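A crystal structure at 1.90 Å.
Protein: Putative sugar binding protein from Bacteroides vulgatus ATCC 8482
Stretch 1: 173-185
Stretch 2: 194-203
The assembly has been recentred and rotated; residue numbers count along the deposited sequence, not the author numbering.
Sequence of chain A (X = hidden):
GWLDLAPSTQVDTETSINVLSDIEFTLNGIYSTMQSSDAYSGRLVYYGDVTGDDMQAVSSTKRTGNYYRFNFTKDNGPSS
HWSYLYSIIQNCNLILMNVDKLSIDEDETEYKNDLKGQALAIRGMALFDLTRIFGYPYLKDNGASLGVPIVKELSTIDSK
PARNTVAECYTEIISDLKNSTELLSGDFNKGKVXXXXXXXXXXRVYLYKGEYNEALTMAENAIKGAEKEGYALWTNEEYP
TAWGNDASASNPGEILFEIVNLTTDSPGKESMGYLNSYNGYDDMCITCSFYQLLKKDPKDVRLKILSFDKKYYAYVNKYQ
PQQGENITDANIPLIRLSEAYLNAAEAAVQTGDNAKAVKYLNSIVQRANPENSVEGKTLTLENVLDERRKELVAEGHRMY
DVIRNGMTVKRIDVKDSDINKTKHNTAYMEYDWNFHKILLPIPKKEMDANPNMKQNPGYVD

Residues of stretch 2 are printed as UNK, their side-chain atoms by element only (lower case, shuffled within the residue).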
# COMPACT_ATOMS: atom_id res chain seq x y z
N ILE A 173 -7.45 10.33 -9.42
CA ILE A 173 -6.57 9.96 -8.32
C ILE A 173 -5.64 11.13 -8.03
O ILE A 173 -5.56 11.60 -6.90
CB ILE A 173 -5.75 8.69 -8.58
CG1 ILE A 173 -6.69 7.47 -8.68
CG2 ILE A 173 -4.68 8.49 -7.45
CD1 ILE A 173 -6.16 6.22 -9.48
N ILE A 174 -4.97 11.62 -9.07
CA ILE A 174 -3.97 12.69 -8.92
C ILE A 174 -4.66 13.99 -8.50
O ILE A 174 -4.18 14.71 -7.61
CB ILE A 174 -3.15 12.83 -10.24
CG1 ILE A 174 -2.23 11.60 -10.42
CG2 ILE A 174 -2.30 14.10 -10.26
CD1 ILE A 174 -1.56 11.49 -11.83
N SER A 175 -5.81 14.29 -9.11
CA SER A 175 -6.53 15.49 -8.71
C SER A 175 -6.92 15.48 -7.24
O SER A 175 -6.71 16.48 -6.56
CB SER A 175 -7.79 15.70 -9.55
OG SER A 175 -8.52 16.78 -9.06
N ASP A 176 -7.47 14.36 -6.74
CA ASP A 176 -7.86 14.26 -5.34
C ASP A 176 -6.64 14.41 -4.43
O ASP A 176 -6.62 15.22 -3.51
CB ASP A 176 -8.54 12.90 -5.06
CG ASP A 176 -9.97 12.83 -5.57
OD1 ASP A 176 -10.51 13.88 -6.04
OD2 ASP A 176 -10.58 11.71 -5.49
N LEU A 177 -5.60 13.65 -4.74
CA LEU A 177 -4.41 13.66 -3.87
C LEU A 177 -3.70 14.99 -3.88
O LEU A 177 -3.29 15.51 -2.82
CB LEU A 177 -3.47 12.49 -4.18
CG LEU A 177 -3.81 11.13 -3.60
CD1 LEU A 177 -3.05 9.97 -4.31
CD2 LEU A 177 -3.58 11.08 -2.05
N LYS A 178 -3.55 15.59 -5.05
CA LYS A 178 -2.88 16.87 -5.13
C LYS A 178 -3.59 17.92 -4.30
O LYS A 178 -2.99 18.70 -3.56
CB LYS A 178 -2.82 17.32 -6.59
CG LYS A 178 -1.90 18.49 -6.84
CD LYS A 178 -1.64 18.68 -8.33
CE LYS A 178 -0.94 20.04 -8.55
NZ LYS A 178 0.40 20.13 -7.84
N ASN A 179 -4.90 17.95 -4.46
CA ASN A 179 -5.75 18.85 -3.70
C ASN A 179 -5.69 18.58 -2.21
O ASN A 179 -5.67 19.52 -1.43
CB ASN A 179 -7.18 18.72 -4.20
CG ASN A 179 -7.40 19.48 -5.48
OD1 ASN A 179 -7.02 20.64 -5.59
ND2 ASN A 179 -8.01 18.83 -6.46
N SER A 180 -5.63 17.31 -1.82
CA SER A 180 -5.49 16.95 -0.40
C SER A 180 -4.19 17.50 0.19
O SER A 180 -4.16 17.87 1.35
CB SER A 180 -5.57 15.44 -0.19
OG SER A 180 -4.33 14.76 -0.50
N THR A 181 -3.12 17.57 -0.62
CA THR A 181 -1.80 18.05 -0.10
C THR A 181 -1.81 19.54 0.21
O THR A 181 -0.96 20.03 0.93
CB THR A 181 -0.64 17.79 -1.06
OG1 THR A 181 -0.85 18.52 -2.27
CG2 THR A 181 -0.46 16.30 -1.37
N GLU A 182 -2.79 20.25 -0.36
CA GLU A 182 -2.94 21.65 -0.15
C GLU A 182 -3.91 21.97 1.00
O GLU A 182 -4.00 23.11 1.42
CB GLU A 182 -3.47 22.28 -1.42
CG GLU A 182 -2.52 22.21 -2.63
CD GLU A 182 -3.25 22.33 -3.98
OE1 GLU A 182 -4.46 22.61 -4.01
OE2 GLU A 182 -2.60 22.13 -5.03
N LEU A 183 -4.66 20.96 1.44
CA LEU A 183 -5.70 21.12 2.44
C LEU A 183 -5.38 20.47 3.80
O LEU A 183 -5.71 21.02 4.85
CB LEU A 183 -7.01 20.57 1.88
CG LEU A 183 -7.70 21.36 0.76
CD1 LEU A 183 -8.91 20.62 0.29
CD2 LEU A 183 -8.08 22.75 1.22
N LEU A 184 -4.76 19.30 3.75
CA LEU A 184 -4.41 18.55 4.94
C LEU A 184 -3.42 19.27 5.82
O LEU A 184 -2.49 19.94 5.35
CB LEU A 184 -3.78 17.21 4.54
CG LEU A 184 -4.68 16.12 4.01
CD1 LEU A 184 -3.89 15.14 3.14
CD2 LEU A 184 -5.34 15.42 5.19
N SER A 185 -3.56 19.09 7.12
CA SER A 185 -2.55 19.58 8.07
C SER A 185 -1.30 18.70 7.98
O SER A 185 -1.42 17.50 7.68
CB SER A 185 -3.09 19.49 9.49
OG SER A 185 -2.05 19.79 10.39
N UNK A 194 -2.36 12.46 6.93
CA UNK A 194 -1.89 13.87 6.99
C UNK A 194 -1.17 14.32 5.71
O UNK A 194 -1.11 13.56 4.73
o UNK A 194 0.74 13.26 7.25
n UNK A 194 1.00 13.86 9.40
c UNK A 194 0.28 13.72 8.27
c UNK A 194 -1.12 14.19 8.29
N UNK A 195 -0.70 15.57 5.67
CA UNK A 195 -0.14 16.08 4.42
C UNK A 195 1.00 15.20 3.86
O UNK A 195 1.07 14.92 2.65
c UNK A 195 0.39 21.44 4.95
c UNK A 195 0.33 17.52 4.58
n UNK A 195 1.62 21.94 5.03
n UNK A 195 0.15 20.35 4.21
n UNK A 195 -0.60 22.02 5.62
c UNK A 195 0.70 18.17 3.26
c UNK A 195 1.14 19.62 3.46
N UNK A 196 1.90 14.78 4.74
CA UNK A 196 3.10 14.07 4.32
C UNK A 196 2.78 12.66 3.82
O UNK A 196 3.34 12.21 2.82
c UNK A 196 4.72 18.57 4.22
c UNK A 196 4.16 14.07 5.44
c UNK A 196 4.37 16.69 5.66
c UNK A 196 4.60 17.20 4.38
c UNK A 196 4.28 17.58 6.74
c UNK A 196 4.65 19.43 5.32
c UNK A 196 3.97 15.51 7.53
n UNK A 196 4.03 16.85 7.87
c UNK A 196 4.42 18.96 6.59
c UNK A 196 4.18 15.36 6.20
N UNK A 197 1.85 11.97 4.49
CA UNK A 197 1.33 10.69 3.98
C UNK A 197 0.75 10.88 2.58
O UNK A 197 1.10 10.15 1.65
c UNK A 197 0.22 10.11 4.92
N UNK A 198 -0.12 11.87 2.41
CA UNK A 198 -0.75 12.08 1.07
C UNK A 198 0.30 12.44 -0.01
O UNK A 198 0.21 11.94 -1.12
c UNK A 198 -1.87 13.13 1.10
N UNK A 199 1.29 13.25 0.32
CA UNK A 199 2.36 13.58 -0.64
C UNK A 199 3.17 12.33 -1.02
O UNK A 199 3.57 12.15 -2.17
c UNK A 199 3.14 18.91 0.26
c UNK A 199 3.29 14.64 -0.10
c UNK A 199 2.76 15.99 -0.04
se UNK A 199 4.19 17.25 0.36
N UNK A 200 3.44 11.47 -0.05
CA UNK A 200 4.19 10.24 -0.32
C UNK A 200 3.39 9.33 -1.24
O UNK A 200 3.93 8.86 -2.24
o UNK A 200 5.36 10.35 1.78
c UNK A 200 5.30 8.23 0.71
c UNK A 200 4.55 9.50 0.98
N UNK A 201 2.10 9.16 -0.98
CA UNK A 201 1.23 8.31 -1.85
C UNK A 201 1.20 8.94 -3.24
O UNK A 201 1.39 8.26 -4.23
c UNK A 201 -1.19 7.30 -2.09
c UNK A 201 -0.56 5.94 -2.44
c UNK A 201 -2.49 7.12 -1.29
c UNK A 201 -0.18 8.16 -1.32
N UNK A 202 1.04 10.27 -3.29
CA UNK A 202 0.92 10.95 -4.58
C UNK A 202 2.23 10.73 -5.39
O UNK A 202 2.15 10.49 -6.59
c UNK A 202 -0.30 12.51 -6.82
c UNK A 202 0.59 12.43 -4.42
c UNK A 202 0.04 14.64 -5.48
c UNK A 202 0.55 13.23 -5.73
N UNK A 203 3.38 10.77 -4.72
CA UNK A 203 4.65 10.46 -5.38
C UNK A 203 4.68 9.07 -5.96
O UNK A 203 5.20 8.86 -7.05
c UNK A 203 5.88 10.72 -4.45
o UNK A 203 6.11 9.68 -3.51

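Position 194 carries two side-chain carbons, the second bearing one oxygen and one nitrogen. That oxygen lies 3.2 Å from the backbone N of position 197, as a helix cap would. CB of position 194 is 3.4 Å from Ser 185 O. A carboxamide this short is Asn 194, and its OD1 caps the helix.

Position 195 has three carbons, a nitrogen, then a carbon carrying two more nitrogens. This is a guanidinium, and one terminal nitrogen meets Leu 184 O. The residue is Arg 195.

Position 196 has one carbon leading into fused five- and six-membered rings with eight carbons and one nitrogen. It makes no contact with stretch 1. The indole identifies Trp 196.

Position 197 has a single carbon, CB, 6.7 Å from Leu 184 CD1, its nearest atom on stretch 1. It is Ala 197.

Position 198 also has one carbon, but here CB points toward stretch 1. It sits 3.4 Å from Ser 180 OG and 3.5 Å from Leu 184 CD1. It is Ala 198.

Position 199 is an unbranched chain of two carbons, selenium and one carbon. Its second carbon is 3.5 Å from Thr 181 CG2. Selenium makes it selenomethionine, Met 199.

Position 200 has a carbon carrying one oxygen and one carbon, out of reach of stretch 1. The oxygen is 2.9 Å from Trp 196 O. Beta branching with a hydroxyl gives Thr 200.

Position 201 has four carbons, forked at the second. The fork carbon is 3.9 Å from Leu 177 CD1. It is Leu 201.

Position 202 has the same fork. CB is 4.1 Å from Leu 177 CB, and one branch tip is 3.7 Å from Lys 178 CA. It is Leu 202; its CD1 is 4.2 Å from Ile 174 CG1.

Position 203 has one carbon and one oxygen, out of reach of stretch 1. It is Ser 203.

The two helices run nearly antiparallel, at 154°, with axes 8.6 Å apart at closest approach. Leu 177 packs against Ala 198, Leu 201 and Leu 202. Polar bonds gather where stretch 1 ends and the second helix begins. Arg 195 NH2 and NE both donate to Leu 184 O, at 2.8 and 2.9 Å. Arg 195 N donates to Ser 185 O at 2.9 Å. Apolar packing thus joins the helices, and hydrogen bonds tie down one end.

Stretch 2 (194-203) NRWAAMTLLS
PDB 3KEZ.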